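Local coordinates for microcompartments protein (Desulfitobacterium hafniense, PDB 3NWG) that probably serves as a shell protein of a bacterial microcompartment, with two BMC domains in each chain, at residues 2-15 / 63-77. Sequence-based numbering, arbitrary orientation.
Sequences MESIGLVEVNSIAR and MAAHSVLDDFILPNV
The guanidinium of Arg-15 lies against the end of helix 50-64, with the carbonyl oxygen of Met-63 at its edge and that of Ala-64 approaching obliquely. Its chain bends at chi2 (-68°) and chi3, which brings NH2 near these two oxygens, without the angles of a hydrogen bond. NE makes a long, weak ion pair with Asp-166 OD2 of the second subunit. A leucine here would probably leave the two carbonyl oxygens and that carboxylate without the positive group. Ala-64 CB also packs on Val-10 CG2, 4.0 Å away. Ser-67 OG sits over one face of the guanidinium and touches Arg-15 CB. The hydroxyl is held by the Ala-64 oxygen, to which it donates. That oxygen also accepts from Ser-67 N. The Ser-67 carbonyl takes the N-H of Asn-11, with N to O 2.6 Å.

Strand 68-74 then runs antiparallel to strand 4-10, at 170°. The register slips by one residue here: Glu-9 is matched by two residues, Leu-69 and Asp-70, which makes a classic beta bulge. Glu-9 O accepts from Leu-69 N at 2.6 Å and only weakly from Asp-70 N at 3.4 Å. The carboxylates of Glu-9 and Asp-70 come close, OE1 to OD2 4.5 Å. One water donates to both oxygens and probably eases their repulsion. Phe-72 pairs with Leu-7 through two backbone bonds, and its side chain packs on Val-110 of helix 105-117. Ile-73 lies opposite Gly-6 and packs against helix 50-64. Leu-74 and Ile-5 form the next two-bond pair; Ile-5 CG2 meets Leu-74 CB at 3.7 Å. Beyond the strand, Val-77 N donates to Glu-3 O, and Val-77 CG2 packs on Ile-5 CG2. The pairing joins the strands first and fourth in sequence, neighbours in the four-stranded antiparallel sheet (order 2-3-1-4) characteristic of the BMC domain, here the first of two.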
HETATM    1  N   MSE A   2      13.660  34.416   3.040  1.00 78.85           N
HETATM    2  CA  MSE A   2      13.445  32.980   2.944  1.00 77.48           C
HETATM    3  C   MSE A   2      12.560  32.532   4.122  1.00 76.01           C
HETATM    4  O   MSE A   2      12.482  33.216   5.162  1.00 76.30           O
HETATM    5  CB  MSE A   2      14.781  32.209   2.878  1.00 77.78           C
HETATM    6  CG  MSE A   2      14.695  30.940   2.032  0.50 78.58           C
HETATM    7 SE   MSE A   2      13.626  31.232   0.407  0.50 81.04          SE
HETATM    8  CE  MSE A   2      13.184  29.382  -0.021  0.50 80.47           C
ATOM      9  N   GLU A   3      11.893  31.394   3.944  1.00 73.49           N
ATOM     10  CA  GLU A   3      10.956  30.863   4.926  1.00 70.91           C
ATOM     11  C   GLU A   3      11.628  30.281   6.161  1.00 68.11           C
ATOM     12  O   GLU A   3      12.815  29.987   6.147  1.00 68.22           O
ATOM     13  CB  GLU A   3      10.071  29.818   4.263  1.00 71.37           C
ATOM     14  CG  GLU A   3       9.284  30.384   3.099  1.00 74.95           C
ATOM     15  CD  GLU A   3       8.384  29.357   2.460  1.00 80.12           C
ATOM     16  OE1 GLU A   3       8.515  29.155   1.228  1.00 81.97           O
ATOM     17  OE2 GLU A   3       7.562  28.740   3.192  1.00 82.35           O
ATOM     18  N   SER A   4      10.857  30.143   7.233  1.00 74.31           N
ATOM     19  CA  SER A   4      11.305  29.475   8.448  1.00 70.13           C
ATOM     20  C   SER A   4      10.585  28.137   8.626  1.00 66.59           C
ATOM     21  O   SER A   4       9.563  27.880   7.984  1.00 66.58           O
ATOM     22  CB  SER A   4      11.049  30.365   9.658  1.00 70.39           C
ATOM     23  OG  SER A   4      11.602  31.647   9.442  1.00 72.64           O
ATOM     24  N   ILE A   5      11.124  27.286   9.490  1.00 62.68           N
ATOM     25  CA  ILE A   5      10.461  26.035   9.869  1.00 59.05           C
ATOM     26  C   ILE A   5      10.273  25.989  11.394  1.00 56.89           C
ATOM     27  O   ILE A   5      11.177  26.384  12.154  1.00 56.85           O
ATOM     28  CB  ILE A   5      11.231  24.784   9.349  1.00 58.42           C
ATOM     29  CG1 ILE A   5      10.499  23.491   9.724  1.00 57.21           C
ATOM     30  CG2 ILE A   5      12.641  24.766   9.889  1.00 58.54           C
ATOM     31  CD1 ILE A   5      10.998  22.270   9.007  1.00 55.55           C
ATOM     32  N   GLY A   6       9.092  25.537  11.822  1.00 54.20           N
ATOM     33  CA  GLY A   6       8.756  25.416  13.234  1.00 51.26           C
ATOM     34  C   GLY A   6       8.317  24.010  13.583  1.00 49.50           C
ATOM     35  O   GLY A   6       7.645  23.344  12.789  1.00 48.97           O
ATOM     36  N   LEU A   7       8.701  23.564  14.776  1.00 47.90           N
ATOM     37  CA  LEU A   7       8.396  22.225  15.243  1.00 46.63           C
ATOM     38  C   LEU A   7       7.848  22.244  16.648  1.00 46.55           C
ATOM     39  O   LEU A   7       8.432  22.845  17.548  1.00 46.73           O
ATOM     40  CB  LEU A   7       9.665  21.355  15.252  1.00 46.80           C
ATOM     41  CG  LEU A   7       9.582  20.091  16.108  1.00 45.53           C
ATOM     42  CD1 LEU A   7       8.978  18.942  15.308  1.00 46.92           C
ATOM     43  CD2 LEU A   7      10.921  19.709  16.678  1.00 44.98           C
ATOM     44  N   VAL A   8       6.737  21.555  16.848  1.00 46.21           N
ATOM     45  CA  VAL A   8       6.264  21.303  18.187  1.00 46.16           C
ATOM     46  C   VAL A   8       6.170  19.792  18.374  1.00 46.73           C
ATOM     47  O   VAL A   8       5.604  19.085  17.528  1.00 46.20           O
ATOM     48  CB  VAL A   8       4.934  22.053  18.490  1.00 46.20           C
ATOM     49  CG1 VAL A   8       4.354  21.631  19.822  1.00 47.00           C
ATOM     50  CG2 VAL A   8       5.159  23.552  18.526  1.00 45.36           C
ATOM     51  N   GLU A   9       6.779  19.304  19.458  1.00 47.73           N
ATOM     52  CA  GLU A   9       6.625  17.914  19.882  1.00 49.31           C
ATOM     53  C   GLU A   9       5.768  17.806  21.149  1.00 50.08           C
ATOM     54  O   GLU A   9       6.019  18.493  22.138  1.00 50.19           O
ATOM     55  CB  GLU A   9       7.982  17.256  20.095  1.00 50.08           C
ATOM     56  CG  GLU A   9       8.639  16.731  18.812  1.00 51.99           C
ATOM     57  CD  GLU A   9      10.062  16.219  19.043  1.00 54.81           C
ATOM     58  OE1 GLU A   9      10.970  16.587  18.260  1.00 55.20           O
ATOM     59  OE2 GLU A   9      10.275  15.470  20.022  1.00 56.60           O
ATOM     60  N   VAL A  10       4.760  16.938  21.097  1.00 50.74           N
ATOM     61  CA  VAL A  10       3.737  16.834  22.133  1.00 52.20           C
ATOM     62  C   VAL A  10       3.632  15.396  22.623  1.00 54.40           C
ATOM     63  O   VAL A  10       3.776  14.455  21.851  1.00 55.73           O
ATOM     64  CB  VAL A  10       2.336  17.268  21.610  1.00 51.56           C
ATOM     65  CG1 VAL A  10       1.315  17.261  22.717  1.00 52.25           C
ATOM     66  CG2 VAL A  10       2.384  18.659  20.983  1.00 50.40           C
ATOM     67  N   ASN A  11       3.371  15.240  23.911  1.00 56.04           N
ATOM     68  CA  ASN A  11       3.201  13.958  24.564  1.00 57.96           C
ATOM     69  C   ASN A  11       1.967  13.118  24.179  1.00 58.46           C
ATOM     70  O   ASN A  11       1.974  11.911  24.361  1.00 60.48           O
ATOM     71  CB  ASN A  11       3.141  14.223  26.055  1.00 59.71           C
ATOM     72  CG  ASN A  11       3.777  13.131  26.856  1.00 64.54           C
ATOM     73  OD1 ASN A  11       4.522  12.284  26.324  1.00 66.62           O
ATOM     74  ND2 ASN A  11       3.495  13.130  28.160  1.00 69.07           N
ATOM     75  N   SER A  12       0.899  13.743  23.698  1.00 57.44           N
ATOM     76  CA  SER A  12      -0.312  13.025  23.298  1.00 57.92           C
ATOM     77  C   SER A  12      -0.636  13.212  21.844  1.00 56.82           C
ATOM     78  O   SER A  12      -0.476  14.307  21.299  1.00 55.76           O
ATOM     79  CB  SER A  12      -1.533  13.572  24.022  1.00 58.14           C
ATOM     80  OG  SER A  12      -1.415  13.376  25.389  1.00 60.54           O
ATOM     81  N   ILE A  13      -1.178  12.170  21.231  1.00 57.37           N
ATOM     82  CA  ILE A  13      -1.889  12.348  19.973  1.00 56.63           C
ATOM     83  C   ILE A  13      -3.003  13.409  20.144  1.00 55.62           C
ATOM     84  O   ILE A  13      -3.032  14.412  19.416  1.00 53.83           O
ATOM     85  CB  ILE A  13      -2.440  11.007  19.439  1.00 58.51           C
ATOM     86  CG1 ILE A  13      -1.282  10.131  18.924  1.00 59.59           C
ATOM     87  CG2 ILE A  13      -3.438  11.254  18.312  1.00 57.96           C
ATOM     88  CD1 ILE A  13      -0.621   9.216  19.966  1.00 61.50           C
ATOM     89  N   ALA A  14      -3.878  13.201  21.132  1.00 56.03           N
ATOM     90  CA  ALA A  14      -5.020  14.098  21.356  1.00 55.47           C
ATOM     91  C   ALA A  14      -4.584  15.567  21.396  1.00 53.47           C
ATOM     92  O   ALA A  14      -5.031  16.379  20.573  1.00 52.57           O
ATOM     93  CB  ALA A  14      -5.776  13.711  22.613  1.00 56.61           C
ATOM     94  N   ARG A  15      -3.680  15.880  22.321  1.00 52.65           N
ATOM     95  CA  ARG A  15      -3.094  17.217  22.457  1.00 50.89           C
ATOM     96  C   ARG A  15      -2.329  17.683  21.233  1.00 49.28           C
ATOM     97  O   ARG A  15      -2.356  18.866  20.906  1.00 48.73           O
ATOM     98  CB  ARG A  15      -2.160  17.269  23.666  1.00 51.36           C
ATOM     99  CG  ARG A  15      -2.872  17.129  25.000  1.00 53.07           C
ATOM    100  CD  ARG A  15      -3.744  18.339  25.312  1.00 54.58           C
ATOM    101  NE  ARG A  15      -3.580  18.711  26.721  1.00 58.17           N
ATOM    102  CZ  ARG A  15      -3.053  19.860  27.135  1.00 57.29           C
ATOM    103  NH1 ARG A  15      -2.922  20.107  28.422  1.00 58.59           N
ATOM    104  NH2 ARG A  15      -2.670  20.770  26.260  1.00 56.27           N
HETATM  105  N   MSE A  63      -1.772  25.701  23.433  1.00 42.97           N
HETATM  106  CA  MSE A  63      -2.758  24.639  23.554  1.00 44.21           C
HETATM  107  C   MSE A  63      -2.189  23.427  24.252  1.00 45.43           C
HETATM  108  O   MSE A  63      -2.806  22.906  25.172  1.00 46.58           O
HETATM  109  CB  MSE A  63      -3.353  24.240  22.206  1.00 43.94           C
HETATM  110  CG  MSE A  63      -4.138  25.360  21.517  1.00 44.73           C
HETATM  111 SE   MSE A  63      -5.582  26.156  22.563  0.60 45.66          SE
HETATM  112  CE  MSE A  63      -6.473  24.536  23.067  1.00 43.87           C
ATOM    113  N   ALA A  64      -1.001  23.003  23.837  1.00 45.94           N
ATOM    114  CA  ALA A  64      -0.375  21.814  24.397  1.00 47.31           C
ATOM    115  C   ALA A  64       0.186  21.957  25.833  1.00 48.87           C
ATOM    116  O   ALA A  64       0.269  20.975  26.558  1.00 49.94           O
ATOM    117  CB  ALA A  64       0.670  21.270  23.440  1.00 46.96           C
ATOM    118  N   ALA A  65       0.549  23.163  26.252  1.00 49.90           N
ATOM    119  CA  ALA A  65       0.950  23.416  27.665  1.00 52.57           C
ATOM    120  C   ALA A  65       1.986  22.426  28.259  1.00 54.40           C
ATOM    121  O   ALA A  65       3.131  22.400  27.806  1.00 54.89           O
ATOM    122  CB  ALA A  65      -0.292  23.568  28.589  1.00 52.48           C
ATOM    123  N   HIS A  66       1.603  21.617  29.250  1.00 56.44           N
ATOM    124  CA  HIS A  66       2.586  20.745  29.925  1.00 58.79           C
ATOM    125  C   HIS A  66       2.969  19.451  29.176  1.00 58.55           C
ATOM    126  O   HIS A  66       3.888  18.720  29.601  1.00 59.47           O
ATOM    127  CB  HIS A  66       2.117  20.374  31.322  1.00 61.14           C
ATOM    128  CG  HIS A  66       2.048  21.529  32.267  1.00 65.09           C
ATOM    129  ND1 HIS A  66       3.155  22.009  32.938  1.00 68.22           N
ATOM    130  CD2 HIS A  66       0.998  22.282  32.680  1.00 66.68           C
ATOM    131  CE1 HIS A  66       2.790  23.009  33.723  1.00 70.34           C
ATOM    132  NE2 HIS A  66       1.486  23.196  33.582  1.00 69.84           N
ATOM    133  N   SER A  67       2.258  19.154  28.089  1.00 57.01           N
ATOM    134  CA  SER A  67       2.560  17.976  27.301  1.00 56.75           C
ATOM    135  C   SER A  67       3.461  18.322  26.112  1.00 55.37           C
ATOM    136  O   SER A  67       3.671  17.494  25.219  1.00 54.74           O
ATOM    137  CB  SER A  67       1.279  17.254  26.868  1.00 56.80           C
ATOM    138  OG  SER A  67       0.532  18.029  25.962  1.00 56.51           O
ATOM    139  N   VAL A  68       4.005  19.540  26.111  1.00 54.77           N
ATOM    140  CA  VAL A  68       5.020  19.898  25.127  1.00 53.78           C
ATOM    141  C   VAL A  68       6.335  19.248  25.548  1.00 54.88           C
ATOM    142  O   VAL A  68       6.751  19.328  26.713  1.00 56.20           O
ATOM    143  CB  VAL A  68       5.186  21.431  24.984  1.00 53.55           C
ATOM    144  CG1 VAL A  68       6.179  21.778  23.863  1.00 51.75           C
ATOM    145  CG2 VAL A  68       3.839  22.084  24.715  1.00 53.01           C
ATOM    146  N   LEU A  69       6.978  18.574  24.607  1.00 54.30           N
ATOM    147  CA  LEU A  69       8.251  17.954  24.896  1.00 55.19           C
ATOM    148  C   LEU A  69       9.367  18.802  24.309  1.00 55.23           C
ATOM    149  O   LEU A  69      10.449  18.925  24.903  1.00 55.90           O
ATOM    150  CB  LEU A  69       8.288  16.528  24.358  1.00 54.90           C
ATOM    151  CG  LEU A  69       7.312  15.537  24.986  1.00 54.47           C
ATOM    152  CD1 LEU A  69       7.427  14.226  24.258  1.00 52.21           C
ATOM    153  CD2 LEU A  69       7.546  15.366  26.493  1.00 54.34           C
ATOM    154  N   ASP A  70       9.081  19.402  23.156  1.00 54.40           N
ATOM    155  CA  ASP A  70      10.024  20.280  22.483  1.00 54.82           C
ATOM    156  C   ASP A  70       9.293  21.190  21.490  1.00 53.78           C
ATOM    157  O   ASP A  70       8.299  20.787  20.853  1.00 53.37           O
ATOM    158  CB  ASP A  70      11.101  19.442  21.769  1.00 55.26           C
ATOM    159  CG  ASP A  70      12.373  20.237  21.438  1.00 57.78           C
ATOM    160  OD1 ASP A  70      12.634  21.304  22.060  1.00 61.26           O
ATOM    161  OD2 ASP A  70      13.127  19.768  20.549  1.00 58.69           O
ATOM    162  N   ASP A  71       9.785  22.423  21.385  1.00 53.48           N
ATOM    163  CA  ASP A  71       9.387  23.366  20.347  1.00 52.28           C
ATOM    164  C   ASP A  71      10.669  23.963  19.796  1.00 51.97           C
ATOM    165  O   ASP A  71      11.617  24.184  20.547  1.00 52.67           O
ATOM    166  CB  ASP A  71       8.528  24.478  20.928  1.00 52.86           C
ATOM    167  CG  ASP A  71       9.222  25.216  22.085  1.00 55.36           C
ATOM    168  OD1 ASP A  71       9.292  24.659  23.211  1.00 57.99           O
ATOM    169  OD2 ASP A  71       9.696  26.354  21.869  1.00 56.08           O
ATOM    170  N   PHE A  72      10.704  24.207  18.491  1.00 50.79           N
ATOM    171  CA  PHE A  72      11.914  24.662  17.834  1.00 50.65           C
ATOM    172  C   PHE A  72      11.577  25.477  16.591  1.00 50.45           C
ATOM    173  O   PHE A  72      10.588  25.196  15.912  1.00 49.83           O
ATOM    174  CB  PHE A  72      12.785  23.456  17.460  1.00 50.54           C
ATOM    175  CG  PHE A  72      13.970  23.802  16.591  1.00 50.78           C
ATOM    176  CD1 PHE A  72      15.107  24.387  17.141  1.00 52.09           C
ATOM    177  CD2 PHE A  72      13.933  23.568  15.219  1.00 50.35           C
ATOM    178  CE1 PHE A  72      16.191  24.728  16.345  1.00 52.34           C
ATOM    179  CE2 PHE A  72      15.014  23.904  14.409  1.00 50.29           C
ATOM    180  CZ  PHE A  72      16.142  24.484  14.970  1.00 51.79           C
ATOM    181  N   ILE A  73      12.409  26.478  16.296  1.00 51.29           N
ATOM    182  CA  ILE A  73      12.271  27.297  15.085  1.00 51.47           C
ATOM    183  C   ILE A  73      13.614  27.551  14.416  1.00 52.29           C
ATOM    184  O   ILE A  73      14.576  27.974  15.071  1.00 52.87           O
ATOM    185  CB  ILE A  73      11.596  28.658  15.381  1.00 52.40           C
ATOM    186  CG1 ILE A  73      10.115  28.468  15.742  1.00 50.90           C
ATOM    187  CG2 ILE A  73      11.747  29.617  14.178  1.00 53.17           C
ATOM    188  CD1 ILE A  73       9.524  29.653  16.430  1.00 52.35           C
ATOM    189  N   LEU A  74      13.670  27.286  13.109  1.00 52.39           N
ATOM    190  CA  LEU A  74      14.875  27.532  12.323  1.00 53.18           C
ATOM    191  C   LEU A  74      14.542  28.499  11.197  1.00 54.40           C
ATOM    192  O   LEU A  74      13.893  28.131  10.220  1.00 53.73           O
ATOM    193  CB  LEU A  74      15.464  26.217  11.783  1.00 52.50           C
ATOM    194  CG  LEU A  74      16.909  26.075  11.225  1.00 52.16           C
ATOM    195  CD1 LEU A  74      16.989  26.397   9.754  1.00 51.25           C
ATOM    196  CD2 LEU A  74      17.954  26.883  12.000  1.00 52.04           C
ATOM    197  N   PRO A  75      14.967  29.758  11.352  1.00 56.48           N
ATOM    198  CA  PRO A  75      14.782  30.820  10.370  1.00 58.24           C
ATOM    199  C   PRO A  75      15.681  30.658   9.153  1.00 59.58           C
ATOM    200  O   PRO A  75      16.805  30.156   9.265  1.00 59.66           O
ATOM    201  CB  PRO A  75      15.201  32.070  11.139  1.00 59.48           C
ATOM    202  CG  PRO A  75      16.214  31.565  12.113  1.00 59.56           C
ATOM    203  CD  PRO A  75      15.628  30.255  12.571  1.00 57.47           C
ATOM    204  N   ASN A  76      15.185  31.104   8.003  1.00 61.27           N
ATOM    205  CA  ASN A  76      15.955  31.110   6.758  1.00 63.33           C
ATOM    206  C   ASN A  76      16.408  29.708   6.408  1.00 62.04           C
ATOM    207  O   ASN A  76      17.585  29.474   6.135  1.00 62.40           O
ATOM    208  CB  ASN A  76      17.158  32.067   6.840  1.00 65.37           C
ATOM    209  CG  ASN A  76      16.817  33.396   7.544  1.00 69.66           C
ATOM    210  OD1 ASN A  76      15.747  34.004   7.326  1.00 71.79           O
ATOM    211  ND2 ASN A  76      17.737  33.849   8.397  1.00 73.16           N
ATOM    212  N   VAL A  77      15.461  28.775   6.449  1.00 60.69           N
ATOM    213  CA  VAL A  77      15.743  27.383   6.159  1.00 59.66           C
ATOM    214  C   VAL A  77      15.937  27.188   4.659  1.00 60.45           C
ATOM    215  O   VAL A  77      15.271  27.841   3.845  1.00 61.37           O
ATOM    216  CB  VAL A  77      14.631  26.459   6.684  1.00 58.42           C
ATOM    217  CG1 VAL A  77      13.323  26.692   5.923  1.00 58.90           C
ATOM    218  CG2 VAL A  77      15.066  24.994   6.576  1.00 57.78           C
TER
HETATM  219  O   HOH W   1      13.504  17.805  18.457  1.00 41.02           O